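Local coordinates for endolysin (Clostridium phage phiCD27, PDB 3QAY), which probably cleaves the amide bond between N-acetylmuramic acid and L-alanine in clostridial peptidoglycan, as a zinc-dependent amidase that lyses the host cell wall, at residues 10-13 with 17-20; 26-31 with 51-56. All blocks are in the same frame, centred on the assembly; numbering follows the deposited sequence.

Interaction 1. Residues 10-13 with 17-20. With ZN (zinc ion), chain E.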
loop_
_atom_site.group_PDB
_atom_site.type_symbol
_atom_site.label_atom_id
_atom_site.label_comp_id
_atom_site.label_asym_id
_atom_site.label_seq_id
_atom_site.Cartn_x
_atom_site.Cartn_y
_atom_site.Cartn_z
ATOM N N HIS A 10 3.296 -7.088 -5.356
ATOM C CA HIS A 10 4.205 -7.635 -6.363
ATOM C C HIS A 10 5.361 -8.416 -5.749
ATOM O O HIS A 10 5.386 -8.643 -4.541
ATOM C CB HIS A 10 4.671 -6.522 -7.300
ATOM C CG HIS A 10 3.538 -5.704 -7.831
ATOM N ND1 HIS A 10 2.651 -6.193 -8.766
ATOM C CD2 HIS A 10 3.110 -4.459 -7.519
ATOM C CE1 HIS A 10 1.747 -5.269 -9.034
ATOM N NE2 HIS A 10 2.003 -4.206 -8.291
ATOM N N SER A 11 6.287 -8.860 -6.597
ATOM C CA SER A 11 7.427 -9.667 -6.167
ATOM C C SER A 11 8.512 -9.715 -7.237
ATOM O O SER A 11 8.311 -9.286 -8.372
ATOM C CB SER A 11 6.973 -11.097 -5.868
ATOM O OG SER A 11 6.483 -11.735 -7.037
ATOM N N ILE A 12 9.663 -10.257 -6.859
ATOM C CA ILE A 12 10.708 -10.587 -7.805
ATOM C C ILE A 12 10.681 -12.092 -8.023
ATOM O O ILE A 12 10.953 -12.862 -7.096
ATOM C CB ILE A 12 12.088 -10.151 -7.300
ATOM C CG1 ILE A 12 12.159 -8.630 -7.223
ATOM C CG2 ILE A 12 13.185 -10.682 -8.221
ATOM C CD1 ILE A 12 13.485 -8.101 -6.749
ATOM N N LEU A 13 10.354 -12.504 -9.248
ATOM C CA LEU A 13 10.283 -13.924 -9.598
ATOM C C LEU A 13 11.659 -14.589 -9.570
ATOM O O LEU A 13 12.685 -13.925 -9.428
ATOM C CB LEU A 13 9.647 -14.129 -10.990
ATOM C CG LEU A 13 8.118 -14.129 -11.196
ATOM C CD1 LEU A 13 7.325 -13.990 -9.888
ATOM C CD2 LEU A 13 7.688 -13.090 -12.224
ATOM N N ALA A 17 12.636 -11.423 -12.853
ATOM C CA ALA A 17 11.640 -10.478 -13.344
ATOM C C ALA A 17 10.871 -9.910 -12.164
ATOM O O ALA A 17 10.443 -10.654 -11.276
ATOM C CB ALA A 17 10.687 -11.150 -14.319
ATOM N N CYS A 18 10.699 -8.592 -12.149
ATOM C CA CYS A 18 9.885 -7.937 -11.128
ATOM C C CYS A 18 8.473 -7.725 -11.667
ATOM O O CYS A 18 8.298 -7.203 -12.764
ATOM C CB CYS A 18 10.493 -6.602 -10.732
ATOM S SG CYS A 18 9.643 -5.837 -9.352
ATOM N N THR A 19 7.468 -8.116 -10.891
ATOM C CA THR A 19 6.094 -8.127 -11.389
ATOM C C THR A 19 5.386 -6.773 -11.225
ATOM O O THR A 19 4.237 -6.612 -11.652
ATOM C CB THR A 19 5.280 -9.231 -10.707
ATOM O OG1 THR A 19 5.185 -8.969 -9.299
ATOM C CG2 THR A 19 5.938 -10.591 -10.943
ATOM N N SER A 20 6.077 -5.802 -10.627
ATOM C CA SER A 20 5.490 -4.491 -10.361
ATOM C C SER A 20 5.621 -3.561 -11.560
ATOM O O SER A 20 6.360 -3.846 -12.505
ATOM C CB SER A 20 6.154 -3.851 -9.131
ATOM O OG SER A 20 7.409 -3.266 -9.433
HETATM ZN ZN ZN E . 0.925 -2.532 -8.062
HETATM O O HOH W 1 -0.786 -3.932 -9.064
#
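Thr19 and Ser11 lock together through two hydrogen bonds that run in opposite directions. The backbone N of Thr19 donates to Ser11 O at 2.9 Å, nearly in line with the carbonyl (C=O...N 171°), while Ser11 N donates a hydrogen bond to Thr19 OG1, also at 2.9 Å but more bent, 146° at the hydrogen. The second bond depends on the Thr19 rotamer: chi1 of 63° sets OG1 between its own N and carbonyl carbon, facing residues 10-13, and leaves CG2 to lean on Leu13. Two residues along, beyond the Ile12-Cys18 pair, Leu13 N donates to Ala17 O at 2.7 Å. The two segments run antiparallel, and a single beta bridge pairs Ile12 with Cys18 within the loop that joins strand 3-8 to helix 27-44.

Packing is tightest around Thr19 and His10. Leu13 CD2 presses on Thr19 CG2 at 3.3 Å, closer than usual van der Waals contact, the two side chains crossing at about a right angle. The His10 ring receives Ser20 CA over one face, a CH-pi contact 3.6 Å from the ring centroid and close to the ring normal. The side-chain packing slackens toward exposed Ala17, although the backbone bond there is short: Ala17 CB meets Leu13 CD2 at 4.1 Å, and Cys18 SG touches Ile12 CG1 only loosely.

His10 carries the metal chemistry: its NE2 binds the zinc ion at 2.0 Å, with Glu27 and His85 as the other protein ligands. Ser20 CA against one ring face, with Thr19 OG1 beside His10 CB, would be expected to limit how far the imidazole can swing. Glu65 hydrogen-bonds to both Ser11 OG and Thr19 OG1, which implies that its carboxylate ties the two segments together a second time.

Interaction 2. Residues 26-31 with 51-56. With ZN (zinc ion), chain E; PO4 (phosphate ion), chain G.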
loop_
_atom_site.group_PDB
_atom_site.type_symbol
_atom_site.label_atom_id
_atom_site.label_comp_id
_atom_site.label_asym_id
_atom_site.label_seq_id
_atom_site.Cartn_x
_atom_site.Cartn_y
_atom_site.Cartn_z
ATOM N N ASN A 26 11.136 2.054 -9.251
ATOM C CA ASN A 26 10.514 0.738 -9.271
ATOM C C ASN A 26 9.483 0.659 -8.157
ATOM O O ASN A 26 9.772 1.007 -7.012
ATOM C CB ASN A 26 11.552 -0.378 -9.131
ATOM C CG ASN A 26 10.957 -1.750 -9.370
ATOM O OD1 ASN A 26 10.832 -2.210 -10.518
ATOM N ND2 ASN A 26 10.586 -2.418 -8.292
ATOM N N GLU A 27 8.279 0.213 -8.500
ATOM C CA GLU A 27 7.174 0.148 -7.550
ATOM C C GLU A 27 7.496 -0.785 -6.385
ATOM O O GLU A 27 7.387 -0.390 -5.226
ATOM C CB GLU A 27 5.898 -0.309 -8.257
ATOM C CG GLU A 27 4.777 -0.711 -7.326
ATOM C CD GLU A 27 3.535 -1.173 -8.051
ATOM O OE1 GLU A 27 3.566 -1.336 -9.292
ATOM O OE2 GLU A 27 2.520 -1.387 -7.363
ATOM N N TYR A 28 7.888 -2.017 -6.699
ATOM C CA TYR A 28 8.183 -3.013 -5.666
ATOM C C TYR A 28 9.252 -2.527 -4.692
ATOM O O TYR A 28 9.064 -2.606 -3.474
ATOM C CB TYR A 28 8.607 -4.338 -6.298
ATOM C CG TYR A 28 9.129 -5.359 -5.314
ATOM C CD1 TYR A 28 8.257 -6.156 -4.575
ATOM C CD2 TYR A 28 10.496 -5.538 -5.131
ATOM C CE1 TYR A 28 8.739 -7.107 -3.676
ATOM C CE2 TYR A 28 10.983 -6.475 -4.232
ATOM C CZ TYR A 28 10.105 -7.256 -3.510
ATOM O OH TYR A 28 10.594 -8.189 -2.621
ATOM N N GLN A 29 10.359 -2.016 -5.232
ATOM C CA GLN A 29 11.478 -1.546 -4.417
ATOM C C GLN A 29 11.061 -0.377 -3.522
ATOM O O GLN A 29 11.390 -0.374 -2.337
ATOM C CB GLN A 29 12.681 -1.138 -5.283
ATOM C CG GLN A 29 13.333 -2.286 -6.083
ATOM C CD GLN A 29 13.973 -3.368 -5.207
ATOM O OE1 GLN A 29 14.363 -3.117 -4.061
ATOM N NE2 GLN A 29 14.072 -4.579 -5.746
ATOM N N TYR A 30 10.340 0.606 -4.074
ATOM C CA TYR A 30 9.866 1.737 -3.256
ATOM C C TYR A 30 9.041 1.239 -2.072
ATOM O O TYR A 30 9.306 1.594 -0.922
ATOM C CB TYR A 30 9.037 2.747 -4.066
ATOM C CG TYR A 30 8.610 3.928 -3.209
ATOM C CD1 TYR A 30 9.475 4.988 -2.986
ATOM C CD2 TYR A 30 7.369 3.951 -2.580
ATOM C CE1 TYR A 30 9.111 6.059 -2.188
ATOM C CE2 TYR A 30 6.992 5.018 -1.771
ATOM C CZ TYR A 30 7.867 6.067 -1.581
ATOM O OH TYR A 30 7.511 7.127 -0.783
ATOM N N ASN A 31 8.052 0.400 -2.360
ATOM C CA ASN A 31 7.146 -0.094 -1.325
ATOM C C ASN A 31 7.804 -1.067 -0.341
ATOM O O ASN A 31 7.421 -1.122 0.824
ATOM C CB ASN A 31 5.886 -0.697 -1.966
ATOM C CG ASN A 31 4.979 0.369 -2.585
ATOM O OD1 ASN A 31 4.477 0.207 -3.702
ATOM N ND2 ASN A 31 4.774 1.461 -1.867
ATOM N N VAL A 51 4.628 -6.837 8.738
ATOM C CA VAL A 51 4.881 -6.526 7.345
ATOM C C VAL A 51 5.079 -7.836 6.598
ATOM O O VAL A 51 5.897 -8.665 7.008
ATOM C CB VAL A 51 6.134 -5.643 7.181
ATOM C CG1 VAL A 51 6.468 -5.470 5.704
ATOM C CG2 VAL A 51 5.923 -4.291 7.855
ATOM N N ILE A 52 4.328 -8.020 5.512
ATOM C CA ILE A 52 4.426 -9.224 4.687
ATOM C C ILE A 52 4.963 -8.860 3.318
ATOM O O ILE A 52 4.317 -8.139 2.566
ATOM C CB ILE A 52 3.047 -9.913 4.490
ATOM C CG1 ILE A 52 2.396 -10.253 5.834
ATOM C CG2 ILE A 52 3.195 -11.175 3.639
ATOM C CD1 ILE A 52 3.211 -11.163 6.695
ATOM N N ILE A 53 6.153 -9.355 2.999
ATOM C CA ILE A 53 6.759 -9.143 1.693
ATOM C C ILE A 53 7.077 -10.511 1.114
ATOM O O ILE A 53 7.593 -11.386 1.818
ATOM C CB ILE A 53 8.048 -8.300 1.794
ATOM C CG1 ILE A 53 7.795 -7.043 2.633
ATOM C CG2 ILE A 53 8.543 -7.920 0.401
ATOM C CD1 ILE A 53 8.971 -6.069 2.709
ATOM N N CYS A 54 6.746 -10.706 -0.156
ATOM C CA CYS A 54 7.006 -11.977 -0.812
ATOM C C CYS A 54 8.501 -12.284 -0.846
ATOM O O CYS A 54 9.313 -11.378 -1.027
ATOM C CB CYS A 54 6.455 -11.976 -2.237
ATOM S SG CYS A 54 4.669 -12.070 -2.301
ATOM N N PRO A 55 8.868 -13.561 -0.660
ATOM C CA PRO A 55 10.254 -13.934 -0.879
ATOM C C PRO A 55 10.666 -13.548 -2.290
ATOM O O PRO A 55 9.837 -13.582 -3.203
ATOM C CB PRO A 55 10.252 -15.461 -0.724
ATOM C CG PRO A 55 8.970 -15.807 -0.076
ATOM C CD PRO A 55 8.008 -14.726 -0.384
ATOM N N GLU A 56 11.931 -13.170 -2.450
ATOM C CA GLU A 56 12.481 -12.829 -3.756
ATOM C C GLU A 56 13.175 -14.027 -4.409
ATOM O O GLU A 56 13.816 -14.841 -3.729
ATOM C CB GLU A 56 13.447 -11.652 -3.631
ATOM C CG GLU A 56 12.765 -10.361 -3.196
ATOM C CD GLU A 56 13.730 -9.223 -2.925
ATOM O OE1 GLU A 56 14.946 -9.407 -3.124
ATOM O OE2 GLU A 56 13.269 -8.136 -2.512
HETATM ZN ZN ZN E . 0.925 -2.532 -8.062
HETATM P P PO4 G . 7.740 -6.911 10.852
HETATM O O1 PO4 G . 8.854 -7.497 10.024
HETATM O O2 PO4 G . 7.573 -5.462 10.462
HETATM O O3 PO4 G . 6.468 -7.690 10.628
HETATM O O4 PO4 G . 8.079 -7.003 12.320
HETATM O O HOH W 2 15.747 -6.595 -4.566
HETATM O O HOH W 1 -0.786 -3.932 -9.064
#
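Tyr28 contributes the most buried surface, 78 Å², and sends its hydroxyl across to Glu56. Its chi1 of 171° carries the ring away from the helix backbone toward residues 51-56, where OH donates to Glu56 OE2 at 2.7 Å. The carboxylate oxygen lies at the ring's edge, near its plane, and accepts through its anti lone pair; ring and carboxylate planes are 62° apart. Lys32 forms a salt bridge to the same OE2, so two partners converge on one oxygen and would be expected to stabilise its negative charge. Glu56 OE1 accepts a hydrogen bond from a water that in turn accepts one from Gln29 NE2, adding a bridge to the next residue of the helix.

These bonds tie the start of helix 27-44 to the chain leaving strand 48-52, within a beta-alpha-beta unit that begins with strand 3-8.

Ile53 supplies the apolar half of the contact. Its CG2 branch comes obliquely to the phenol end of Tyr28, 3.7 Å from OH and 4.2 Å from CE1, while Val8 of strand 3-8 touches both side chains. On the metal side of the helix, the extended Glu27 chain delivers OE2 to the zinc ion at 2.1 Å.

Interaction 1 closes before interaction 2 opens along the chain, and their centres lie about 8 Å apart, on the same side of the chain's centre. Segments 10-13 and 17-20 belong to the loop between strand 3-8 and helix 27-44; residues 26-31 begin that helix, and 51-56 take in the end of strand 48-52, an outermost strand of the six-stranded mixed sheet, and the chain that follows. The two contacts meet directly at Ser20 OG, 3.0 Å from Tyr28 N in a probable hydrogen bond. Both also reach the zinc ion, His10 coming from the loop and Glu27 from the helix, with His85 of strand 80-87 as the third protein ligand. The metal site thus draws on a loop, a helix start and a more distant strand.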